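Local coordinates for Beta/gama crystallin family protein (Methanosarcina acetivorans C2A, PDB 5HT9), which binds calcium and magnesium ions within its beta/gamma-crystallin domain of two Greek key motifs, at residues A[4-9]-A[17-22]; A[36-41]-A[58-63]; A[45-50]-A[79-84]. All coordinates share one frame; numbering follows the deposited sequence.

Contact 1 (A[4-9]-A[17-22]); sequences EVIVYE and SFDATS. With MG (magnesium ion), chain E.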
loop_
_atom_site.group_PDB
_atom_site.type_symbol
_atom_site.label_atom_id
_atom_site.label_comp_id
_atom_site.label_asym_id
_atom_site.label_seq_id
_atom_site.Cartn_x
_atom_site.Cartn_y
_atom_site.Cartn_z
ATOM N N GLU A 4 -7.680 -4.730 -6.411
ATOM C CA GLU A 4 -7.005 -3.538 -6.889
ATOM C C GLU A 4 -6.721 -2.588 -5.746
ATOM O O GLU A 4 -7.593 -2.320 -4.916
ATOM C CB GLU A 4 -7.848 -2.827 -7.937
ATOM C CG GLU A 4 -7.149 -1.627 -8.547
ATOM C CD GLU A 4 -7.978 -0.982 -9.637
ATOM O OE1 GLU A 4 -7.415 -0.214 -10.448
ATOM O OE2 GLU A 4 -9.197 -1.248 -9.674
ATOM N N VAL A 5 -5.503 -2.076 -5.722
ATOM C CA VAL A 5 -5.098 -1.105 -4.720
ATOM C C VAL A 5 -4.244 -0.043 -5.418
ATOM O O VAL A 5 -3.457 -0.349 -6.326
ATOM C CB VAL A 5 -4.321 -1.765 -3.550
ATOM C CG1 VAL A 5 -3.037 -2.430 -4.038
ATOM C CG2 VAL A 5 -4.026 -0.751 -2.455
ATOM N N ILE A 6 -4.451 1.210 -5.034
ATOM C CA ILE A 6 -3.653 2.294 -5.564
ATOM C C ILE A 6 -2.848 2.886 -4.425
ATOM O O ILE A 6 -3.403 3.201 -3.373
ATOM C CB ILE A 6 -4.522 3.368 -6.224
ATOM C CG1 ILE A 6 -5.456 2.717 -7.253
ATOM C CG2 ILE A 6 -3.635 4.395 -6.890
ATOM C CD1 ILE A 6 -6.422 3.660 -7.885
ATOM N N VAL A 7 -1.543 3.018 -4.623
ATOM C CA VAL A 7 -0.685 3.610 -3.598
ATOM C C VAL A 7 -0.107 4.926 -4.106
ATOM O O VAL A 7 0.160 5.077 -5.297
ATOM C CB VAL A 7 0.463 2.658 -3.184
ATOM C CG1 VAL A 7 -0.100 1.408 -2.447
ATOM C CG2 VAL A 7 1.285 2.245 -4.396
ATOM N N TYR A 8 0.101 5.862 -3.187
ATOM C CA TYR A 8 0.523 7.219 -3.525
ATOM C C TYR A 8 1.703 7.653 -2.682
ATOM O O TYR A 8 1.795 7.316 -1.500
ATOM C CB TYR A 8 -0.613 8.220 -3.301
ATOM C CG TYR A 8 -1.793 8.134 -4.239
ATOM C CD1 TYR A 8 -2.809 7.199 -4.044
ATOM C CD2 TYR A 8 -1.925 9.036 -5.277
ATOM C CE1 TYR A 8 -3.907 7.155 -4.890
ATOM C CE2 TYR A 8 -3.009 9.005 -6.123
ATOM C CZ TYR A 8 -3.996 8.070 -5.935
ATOM O OH TYR A 8 -5.071 8.067 -6.805
ATOM N N GLU A 9 2.571 8.451 -3.287
ATOM C CA GLU A 9 3.787 8.943 -2.647
ATOM C C GLU A 9 3.556 9.956 -1.511
ATOM O O GLU A 9 4.328 10.020 -0.554
ATOM C CB GLU A 9 4.676 9.566 -3.724
ATOM C CG GLU A 9 5.966 10.148 -3.218
ATOM C CD GLU A 9 6.737 10.842 -4.320
ATOM O OE1 GLU A 9 6.153 11.064 -5.408
ATOM O OE2 GLU A 9 7.916 11.177 -4.084
ATOM N N SER A 17 1.890 7.885 -8.259
ATOM C CA SER A 17 0.879 6.904 -7.889
ATOM C C SER A 17 1.114 5.606 -8.647
ATOM O O SER A 17 1.569 5.631 -9.789
ATOM C CB SER A 17 -0.520 7.450 -8.192
ATOM O OG SER A 17 -1.528 6.529 -7.838
ATOM N N PHE A 18 0.813 4.472 -8.020
ATOM C CA PHE A 18 0.850 3.210 -8.740
ATOM C C PHE A 18 -0.444 2.437 -8.524
ATOM O O PHE A 18 -0.871 2.240 -7.386
ATOM C CB PHE A 18 2.052 2.362 -8.315
ATOM C CG PHE A 18 2.176 1.079 -9.088
ATOM C CD1 PHE A 18 2.429 1.106 -10.450
ATOM C CD2 PHE A 18 2.019 -0.149 -8.463
ATOM C CE1 PHE A 18 2.533 -0.070 -11.179
ATOM C CE2 PHE A 18 2.123 -1.335 -9.190
ATOM C CZ PHE A 18 2.376 -1.288 -10.548
ATOM N N ASP A 19 -1.048 2.001 -9.625
ATOM C CA ASP A 19 -2.331 1.289 -9.629
ATOM C C ASP A 19 -2.091 -0.213 -9.818
ATOM O O ASP A 19 -1.850 -0.672 -10.938
ATOM C CB ASP A 19 -3.216 1.868 -10.751
ATOM C CG ASP A 19 -4.571 1.208 -10.857
ATOM O OD1 ASP A 19 -4.901 0.337 -10.031
ATOM O OD2 ASP A 19 -5.323 1.598 -11.775
ATOM N N ALA A 20 -2.145 -0.973 -8.725
ATOM C CA ALA A 20 -1.788 -2.395 -8.764
ATOM C C ALA A 20 -2.992 -3.332 -8.791
ATOM O O ALA A 20 -3.957 -3.147 -8.049
ATOM C CB ALA A 20 -0.891 -2.741 -7.569
ATOM N N THR A 21 -2.912 -4.354 -9.640
ATOM C CA THR A 21 -3.938 -5.385 -9.714
ATOM C C THR A 21 -3.309 -6.755 -9.523
ATOM O O THR A 21 -3.899 -7.775 -9.885
ATOM C CB THR A 21 -4.673 -5.361 -11.054
ATOM O OG1 THR A 21 -3.707 -5.378 -12.108
ATOM C CG2 THR A 21 -5.519 -4.095 -11.175
ATOM N N SER A 22 -2.105 -6.763 -8.960
ATOM C CA SER A 22 -1.359 -7.993 -8.720
ATOM C C SER A 22 -0.410 -7.782 -7.545
ATOM O O SER A 22 -0.154 -6.640 -7.150
ATOM C CB SER A 22 -0.568 -8.411 -9.961
ATOM O OG SER A 22 0.320 -7.380 -10.353
HETATM MG MG MG E . 5.791 9.413 1.045
#
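With S17 OG anti to its backbone nitrogen (chi1 -180°) and Y8 CG anti to its carbonyl carbon (chi1 -69°), the serine hydroxyl comes over one face of the tyrosine ring, 3.3 Å above its plane and displaced toward the rim on the CE2 side. The same oxygen presses against I6 CG2 at 3.1 Å, a tight fit, and makes a weak hydrogen bond to V7 O. At the other end of this face the extended side chain of E4 reaches D19, where E4 OE1 and D19 OD1 are 2.6 Å apart. The two carboxylates are nearly coplanar, and at this separation one probably keeps a proton. Between these groups the antiparallel backbones join through two hydrogen-bonded pairs, V5 with A20 and V7 with F18; the shortest bond runs from A20 N to V5 O at 2.8 Å. On the reverse face V5 CG1 meets A20 CB at 4.1 Å, and F81 packs against V5, V7 and A20 in the core. Beyond the strand, E9 O binds a magnesium ion at 2.2 Å, which K34, S36 and N76 also ligate. The arrangement is the opening beta hairpin of the first Greek key of a beta/gamma-crystallin domain.

Contact 2 (A[36-41]-A[58-63]); sequences SSIKVK and WDLGPG. With MG (magnesium ion), chain E.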
loop_
_atom_site.group_PDB
_atom_site.type_symbol
_atom_site.label_atom_id
_atom_site.label_comp_id
_atom_site.label_asym_id
_atom_site.label_seq_id
_atom_site.Cartn_x
_atom_site.Cartn_y
_atom_site.Cartn_z
ATOM N N SER A 36 2.435 6.974 1.232
ATOM C CA SER A 36 1.913 7.853 2.260
ATOM C C SER A 36 0.396 7.877 2.297
ATOM O O SER A 36 -0.184 8.311 3.280
ATOM C CB SER A 36 2.451 9.279 2.067
ATOM O OG SER A 36 3.838 9.323 2.362
ATOM N N SER A 37 -0.239 7.451 1.208
ATOM C CA SER A 37 -1.680 7.272 1.204
ATOM C C SER A 37 -2.045 6.145 0.249
ATOM O O SER A 37 -1.246 5.753 -0.610
ATOM C CB SER A 37 -2.408 8.573 0.835
ATOM O OG SER A 37 -1.953 9.070 -0.411
ATOM N N ILE A 38 -3.243 5.604 0.444
ATOM C CA ILE A 38 -3.674 4.378 -0.222
ATOM C C ILE A 38 -5.159 4.404 -0.536
ATOM O O ILE A 38 -5.958 4.787 0.309
ATOM C CB ILE A 38 -3.427 3.136 0.669
ATOM C CG1 ILE A 38 -1.954 2.994 1.061
ATOM C CG2 ILE A 38 -3.942 1.871 -0.005
ATOM C CD1 ILE A 38 -1.738 1.879 2.108
ATOM N N LYS A 39 -5.536 3.964 -1.729
ATOM C CA LYS A 39 -6.937 3.661 -2.019
ATOM C C LYS A 39 -7.068 2.182 -2.312
ATOM O O LYS A 39 -6.613 1.721 -3.351
ATOM C CB LYS A 39 -7.463 4.459 -3.220
ATOM C CG LYS A 39 -7.498 5.961 -3.044
ATOM C CD LYS A 39 -7.935 6.627 -4.344
ATOM C CE LYS A 39 -7.817 8.139 -4.253
ATOM N NZ LYS A 39 -8.201 8.767 -5.542
ATOM N N VAL A 40 -7.677 1.425 -1.411
ATOM C CA VAL A 40 -8.003 0.053 -1.765
ATOM C C VAL A 40 -9.329 0.054 -2.521
ATOM O O VAL A 40 -10.350 0.495 -1.995
ATOM C CB VAL A 40 -8.101 -0.870 -0.541
ATOM C CG1 VAL A 40 -8.478 -2.282 -0.992
ATOM C CG2 VAL A 40 -6.765 -0.900 0.211
ATOM N N LYS A 41 -9.297 -0.416 -3.764
ATOM C CA LYS A 41 -10.486 -0.432 -4.607
ATOM C C LYS A 41 -11.310 -1.698 -4.396
ATOM O O LYS A 41 -12.535 -1.650 -4.260
ATOM C CB LYS A 41 -10.097 -0.303 -6.076
ATOM C CG LYS A 41 -9.459 1.032 -6.428
ATOM C CD LYS A 41 -10.394 2.175 -6.079
ATOM C CE LYS A 41 -10.029 3.448 -6.839
ATOM N NZ LYS A 41 -11.108 4.490 -6.733
ATOM N N TRP A 58 0.085 -4.848 8.022
ATOM C CA TRP A 58 -1.227 -4.325 8.351
ATOM C C TRP A 58 -2.164 -4.644 7.205
ATOM O O TRP A 58 -1.775 -4.530 6.051
ATOM C CB TRP A 58 -1.153 -2.820 8.595
ATOM C CG TRP A 58 -0.135 -2.445 9.641
ATOM C CD1 TRP A 58 -0.365 -2.214 10.967
ATOM C CD2 TRP A 58 1.274 -2.274 9.442
ATOM N NE1 TRP A 58 0.814 -1.896 11.604
ATOM C CE2 TRP A 58 1.833 -1.929 10.690
ATOM C CE3 TRP A 58 2.116 -2.377 8.329
ATOM C CZ2 TRP A 58 3.192 -1.690 10.855
ATOM C CZ3 TRP A 58 3.469 -2.130 8.497
ATOM C CH2 TRP A 58 3.990 -1.789 9.747
ATOM N N ASP A 59 -3.387 -5.055 7.521
ATOM C CA ASP A 59 -4.356 -5.422 6.492
ATOM C C ASP A 59 -5.380 -4.323 6.312
ATOM O O ASP A 59 -5.811 -3.719 7.301
ATOM C CB ASP A 59 -5.096 -6.709 6.853
ATOM C CG ASP A 59 -4.190 -7.919 6.952
ATOM O OD1 ASP A 59 -3.071 -7.897 6.406
ATOM O OD2 ASP A 59 -4.631 -8.922 7.565
ATOM N N LEU A 60 -5.801 -4.109 5.066
ATOM C CA LEU A 60 -6.842 -3.137 4.729
ATOM C C LEU A 60 -7.785 -3.691 3.661
ATOM O O LEU A 60 -7.337 -4.314 2.704
ATOM C CB LEU A 60 -6.223 -1.828 4.214
ATOM C CG LEU A 60 -5.203 -1.068 5.060
ATOM C CD1 LEU A 60 -4.599 0.080 4.223
ATOM C CD2 LEU A 60 -5.839 -0.537 6.327
ATOM N N GLY A 61 -9.088 -3.478 3.841
ATOM C CA GLY A 61 -10.054 -3.700 2.775
ATOM C C GLY A 61 -10.317 -2.379 2.065
ATOM O O GLY A 61 -9.620 -1.401 2.325
ATOM N N PRO A 62 -11.322 -2.349 1.173
ATOM C CA PRO A 62 -11.693 -1.157 0.400
ATOM C C PRO A 62 -11.830 0.078 1.266
ATOM O O PRO A 62 -12.385 0.006 2.359
ATOM C CB PRO A 62 -13.038 -1.552 -0.207
ATOM C CG PRO A 62 -12.902 -2.993 -0.438
ATOM C CD PRO A 62 -12.163 -3.499 0.801
ATOM N N GLY A 63 -11.279 1.192 0.791
ATOM C CA GLY A 63 -11.339 2.441 1.520
ATOM C C GLY A 63 -10.347 3.423 0.945
ATOM O O GLY A 63 -9.398 3.032 0.255
HETATM MG MG MG E . 5.791 9.413 1.045
#
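G63 O is met by two neighbouring groups on one edge of strand 37-42: V40 N donates a bent hydrogen bond to it at 2.9 Å (135° at the hydrogen), and K39 CA adds a CA-H...O contact at 3.4 Å. The return bond, from G63 N to V40 O, uses a lone pair in the carbonyl plane and completes an antiparallel hydrogen-bonded pair. This pairing marks the strand exchange of the beta/gamma-crystallin Greek key. The chain leaves strand 56-60 in one sheet, passes through G61 and P62, and joins the edge of the other sheet beside strand 37-42.

V40 fills the inside of that crossing. With CG1 anti to the backbone N (chi1 179°), its CG1 branch lies against the G61-P62 peptide, 3.6 Å from P62 N, while CG2 reaches L60 CB at 4.1 Å. Behind it, the delta methyls of I38 and L60 meet at an oblique angle, so both sheets contribute aliphatic groups to the interior between them. F47 packs on I38 and L60 from the three-stranded sheet, and V5 of strand 4-8 touches I38 and V40.

At the start of the strand, S36 and S37 both face Y8 in a classic beta bulge. S36 lies at the first metal site, where D75 OD1 is hydrogen-bonded to its hydroxyl; S36 OG binds the magnesium ion at 2.4 Å, alongside the other ligands of the same ion. At the crossing itself, P62 CA approaches V40 O to 3.2 Å in a second CA-H...O contact, so this carbonyl receives both G63 N and the proline alpha carbon.

Contact 3 (A[45-50]-A[79-84]); sequences WRFYEY and SSFRQI. With MG (magnesium ion), chain D.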
loop_
_atom_site.group_PDB
_atom_site.type_symbol
_atom_site.label_atom_id
_atom_site.label_comp_id
_atom_site.label_asym_id
_atom_site.label_seq_id
_atom_site.Cartn_x
_atom_site.Cartn_y
_atom_site.Cartn_z
ATOM N N TRP A 45 -6.004 -6.444 1.257
ATOM C CA TRP A 45 -4.585 -6.366 0.947
ATOM C C TRP A 45 -3.760 -6.325 2.223
ATOM O O TRP A 45 -4.140 -5.673 3.197
ATOM C CB TRP A 45 -4.289 -5.120 0.095
ATOM C CG TRP A 45 -4.810 -5.215 -1.315
ATOM C CD1 TRP A 45 -6.091 -4.978 -1.733
ATOM C CD2 TRP A 45 -4.067 -5.577 -2.487
ATOM N NE1 TRP A 45 -6.187 -5.174 -3.092
ATOM C CE2 TRP A 45 -4.961 -5.551 -3.575
ATOM C CE3 TRP A 45 -2.728 -5.917 -2.723
ATOM C CZ2 TRP A 45 -4.562 -5.850 -4.878
ATOM C CZ3 TRP A 45 -2.339 -6.227 -4.017
ATOM C CH2 TRP A 45 -3.254 -6.187 -5.078
ATOM N N ARG A 46 -2.620 -7.001 2.202
ATOM C CA ARG A 46 -1.698 -6.990 3.331
ATOM C C ARG A 46 -0.491 -6.145 2.975
ATOM O O ARG A 46 0.123 -6.342 1.939
ATOM C CB ARG A 46 -1.272 -8.419 3.696
ATOM C CG ARG A 46 -0.370 -8.527 4.916
ATOM C CD ARG A 46 -0.392 -9.955 5.488
ATOM N NE ARG A 46 -1.629 -10.233 6.221
ATOM C CZ ARG A 46 -1.952 -11.409 6.754
ATOM N NH1 ARG A 46 -1.133 -12.447 6.642
ATOM N NH2 ARG A 46 -3.101 -11.545 7.410
ATOM N N PHE A 47 -0.159 -5.190 3.832
ATOM C CA PHE A 47 0.954 -4.289 3.567
ATOM C C PHE A 47 2.071 -4.541 4.552
ATOM O O PHE A 47 1.831 -4.539 5.754
ATOM C CB PHE A 47 0.490 -2.831 3.647
ATOM C CG PHE A 47 -0.639 -2.520 2.709
ATOM C CD1 PHE A 47 -1.950 -2.787 3.073
ATOM C CD2 PHE A 47 -0.388 -1.990 1.455
ATOM C CE1 PHE A 47 -2.997 -2.527 2.202
ATOM C CE2 PHE A 47 -1.428 -1.727 0.585
ATOM C CZ PHE A 47 -2.727 -1.989 0.955
ATOM N N TYR A 48 3.286 -4.732 4.041
ATOM C CA TYR A 48 4.443 -5.098 4.873
ATOM C C TYR A 48 5.497 -4.004 4.928
ATOM O O TYR A 48 5.696 -3.270 3.956
ATOM C CB TYR A 48 5.121 -6.363 4.352
ATOM C CG TYR A 48 4.253 -7.570 4.173
ATOM C CD1 TYR A 48 3.474 -7.720 3.041
ATOM C CD2 TYR A 48 4.257 -8.597 5.112
ATOM C CE1 TYR A 48 2.699 -8.844 2.850
ATOM C CE2 TYR A 48 3.481 -9.736 4.932
ATOM C CZ TYR A 48 2.709 -9.847 3.792
ATOM O OH TYR A 48 1.944 -10.961 3.581
ATOM N N GLU A 49 6.218 -3.923 6.045
ATOM C CA GLU A 49 7.229 -2.880 6.168
ATOM C C GLU A 49 8.501 -3.152 5.352
ATOM O O GLU A 49 9.229 -2.216 5.018
ATOM C CB GLU A 49 7.591 -2.655 7.639
ATOM C CG GLU A 49 8.192 -3.855 8.354
ATOM C CD GLU A 49 8.545 -3.546 9.806
ATOM O OE1 GLU A 49 8.824 -2.366 10.123
ATOM O OE2 GLU A 49 8.539 -4.484 10.622
ATOM N N TYR A 50 8.770 -4.408 5.011
ATOM C CA TYR A 50 9.995 -4.722 4.262
ATOM C C TYR A 50 9.661 -5.393 2.938
ATOM O O TYR A 50 8.568 -5.929 2.774
ATOM C CB TYR A 50 10.923 -5.632 5.069
ATOM C CG TYR A 50 11.268 -5.109 6.439
ATOM C CD1 TYR A 50 11.578 -3.774 6.635
ATOM C CD2 TYR A 50 11.274 -5.952 7.538
ATOM C CE1 TYR A 50 11.886 -3.293 7.883
ATOM C CE2 TYR A 50 11.580 -5.480 8.788
ATOM C CZ TYR A 50 11.885 -4.150 8.952
ATOM O OH TYR A 50 12.191 -3.676 10.203
ATOM N N SER A 79 6.761 -1.493 2.006
ATOM C CA SER A 79 7.799 -1.874 1.055
ATOM C C SER A 79 7.369 -3.048 0.177
ATOM O O SER A 79 8.031 -3.366 -0.810
ATOM C CB SER A 79 9.102 -2.221 1.793
ATOM O OG SER A 79 9.636 -1.085 2.448
ATOM N N SER A 80 6.276 -3.710 0.551
ATOM C CA SER A 80 5.644 -4.691 -0.322
ATOM C C SER A 80 4.189 -4.847 0.084
ATOM O O SER A 80 3.807 -4.470 1.186
ATOM C CB SER A 80 6.369 -6.046 -0.269
ATOM O OG SER A 80 6.479 -6.509 1.064
ATOM N N PHE A 81 3.372 -5.375 -0.818
ATOM C CA PHE A 81 1.979 -5.651 -0.483
ATOM C C PHE A 81 1.384 -6.674 -1.437
ATOM O O PHE A 81 1.848 -6.829 -2.556
ATOM C CB PHE A 81 1.152 -4.356 -0.476
ATOM C CG PHE A 81 1.274 -3.522 -1.734
ATOM C CD1 PHE A 81 0.444 -3.758 -2.820
ATOM C CD2 PHE A 81 2.175 -2.480 -1.805
ATOM C CE1 PHE A 81 0.530 -2.974 -3.975
ATOM C CE2 PHE A 81 2.272 -1.689 -2.963
ATOM C CZ PHE A 81 1.446 -1.940 -4.040
ATOM N N ARG A 82 0.379 -7.405 -0.975
ATOM C CA ARG A 82 -0.221 -8.445 -1.795
ATOM C C ARG A 82 -1.627 -8.750 -1.334
ATOM O O ARG A 82 -2.028 -8.383 -0.244
ATOM C CB ARG A 82 0.606 -9.725 -1.749
ATOM C CG ARG A 82 0.602 -10.406 -0.402
ATOM C CD ARG A 82 1.239 -11.750 -0.566
ATOM N NE ARG A 82 1.941 -12.180 0.627
ATOM C CZ ARG A 82 2.717 -13.252 0.659
ATOM N NH1 ARG A 82 2.859 -13.983 -0.441
ATOM N NH2 ARG A 82 3.330 -13.591 1.783
ATOM N N GLN A 83 -2.372 -9.434 -2.183
ATOM C CA GLN A 83 -3.748 -9.761 -1.885
ATOM C C GLN A 83 -3.768 -10.957 -0.949
ATOM O O GLN A 83 -2.931 -11.858 -1.080
ATOM C CB GLN A 83 -4.507 -10.052 -3.182
ATOM C CG GLN A 83 -5.967 -10.366 -2.997
ATOM C CD GLN A 83 -6.626 -10.739 -4.308
ATOM O OE1 GLN A 83 -5.975 -10.756 -5.362
ATOM N NE2 GLN A 83 -7.923 -11.015 -4.260
ATOM N N ILE A 84 -4.690 -10.954 0.014
ATOM C CA ILE A 84 -4.800 -12.076 0.951
ATOM C C ILE A 84 -6.219 -12.635 1.041
ATOM O O ILE A 84 -7.201 -11.986 0.682
ATOM C CB ILE A 84 -4.348 -11.689 2.377
ATOM C CG1 ILE A 84 -5.123 -10.471 2.874
ATOM C CG2 ILE A 84 -2.856 -11.419 2.413
ATOM C CD1 ILE A 84 -4.874 -10.147 4.335
ATOM O OXT ILE A 84 -6.412 -13.768 1.483
HETATM MG MG MG D . 9.785 -0.401 4.419
HETATM O O HOH W 1 10.041 0.203 6.352
HETATM O O HOH W 2 11.849 -1.025 4.326
#
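The second metal site of the beta/gamma-crystallin domain sits where strand 45-48 turns its corner beside the start of strand 80-83. E49 O at 2.0 Å and S79 OG at 2.1 Å bind the magnesium ion, with two waters; D33 OD1 and S77 O complete the shell. The hydroxyl of S79 is also hydrogen-bonded to N32 OD1. Next to it, S80 OG donates to Y50 O at 2.8 Å and also bonds Y53 N.

S79 and S80 both face Y48, the classic beta bulge with which the final strand of the second Greek key enters its sheet: S79 N bonds Y48 O at 2.8 Å, whereas S80 N bonds it weakly. From there the antiparallel ladder continues through Y48-S80 and R46-R82. F81, its CG between the backbone N and the carbonyl carbon (chi1 52°), clusters with W45 and F47 on the same face of the sheet. F47 CD2 packs on F81 CB at 3.4 Å, while the benzo rim of W45 (CE3, CZ3) comes to the F81 ring edge near its plane, the rings mutually oblique. Q83 CB makes a CH-pi contact over one face of the six-membered ring of W45, 4.3 Å from the centroid and almost on the ring normal.

On the reverse face, R82 NE points in its guanidinium plane at Y48 OH, making a hydrogen bond of 3.2 Å, the flat groups 61° apart. The guanidinium of R46 forms a salt bridge with D59 and takes the C-terminal I84 over one face; I84 CG2 also touches R46 CB at 3.6 Å.

In the fold
From the N terminus, contact 1 closes a short loop of seven residues as strand 17-20 folds back along strand 4-8, and it is complete before the others begin. Strand 37-42 then lies down on the other side of strand 4-8, so that contacts 1 and 2 share one sheet and one magnesium ion. Contact 2 spans sixteen residues and crosses contact 3 in sequence: 45-50 falls between 36-41 and 58-63, and its partner 79-84 comes only at the C terminus. Contact 3 thus closes the second Greek key after 28 intervening residues. V5, I38 and V40 of the four-stranded sheet meet W45, F47 and F81 of the other.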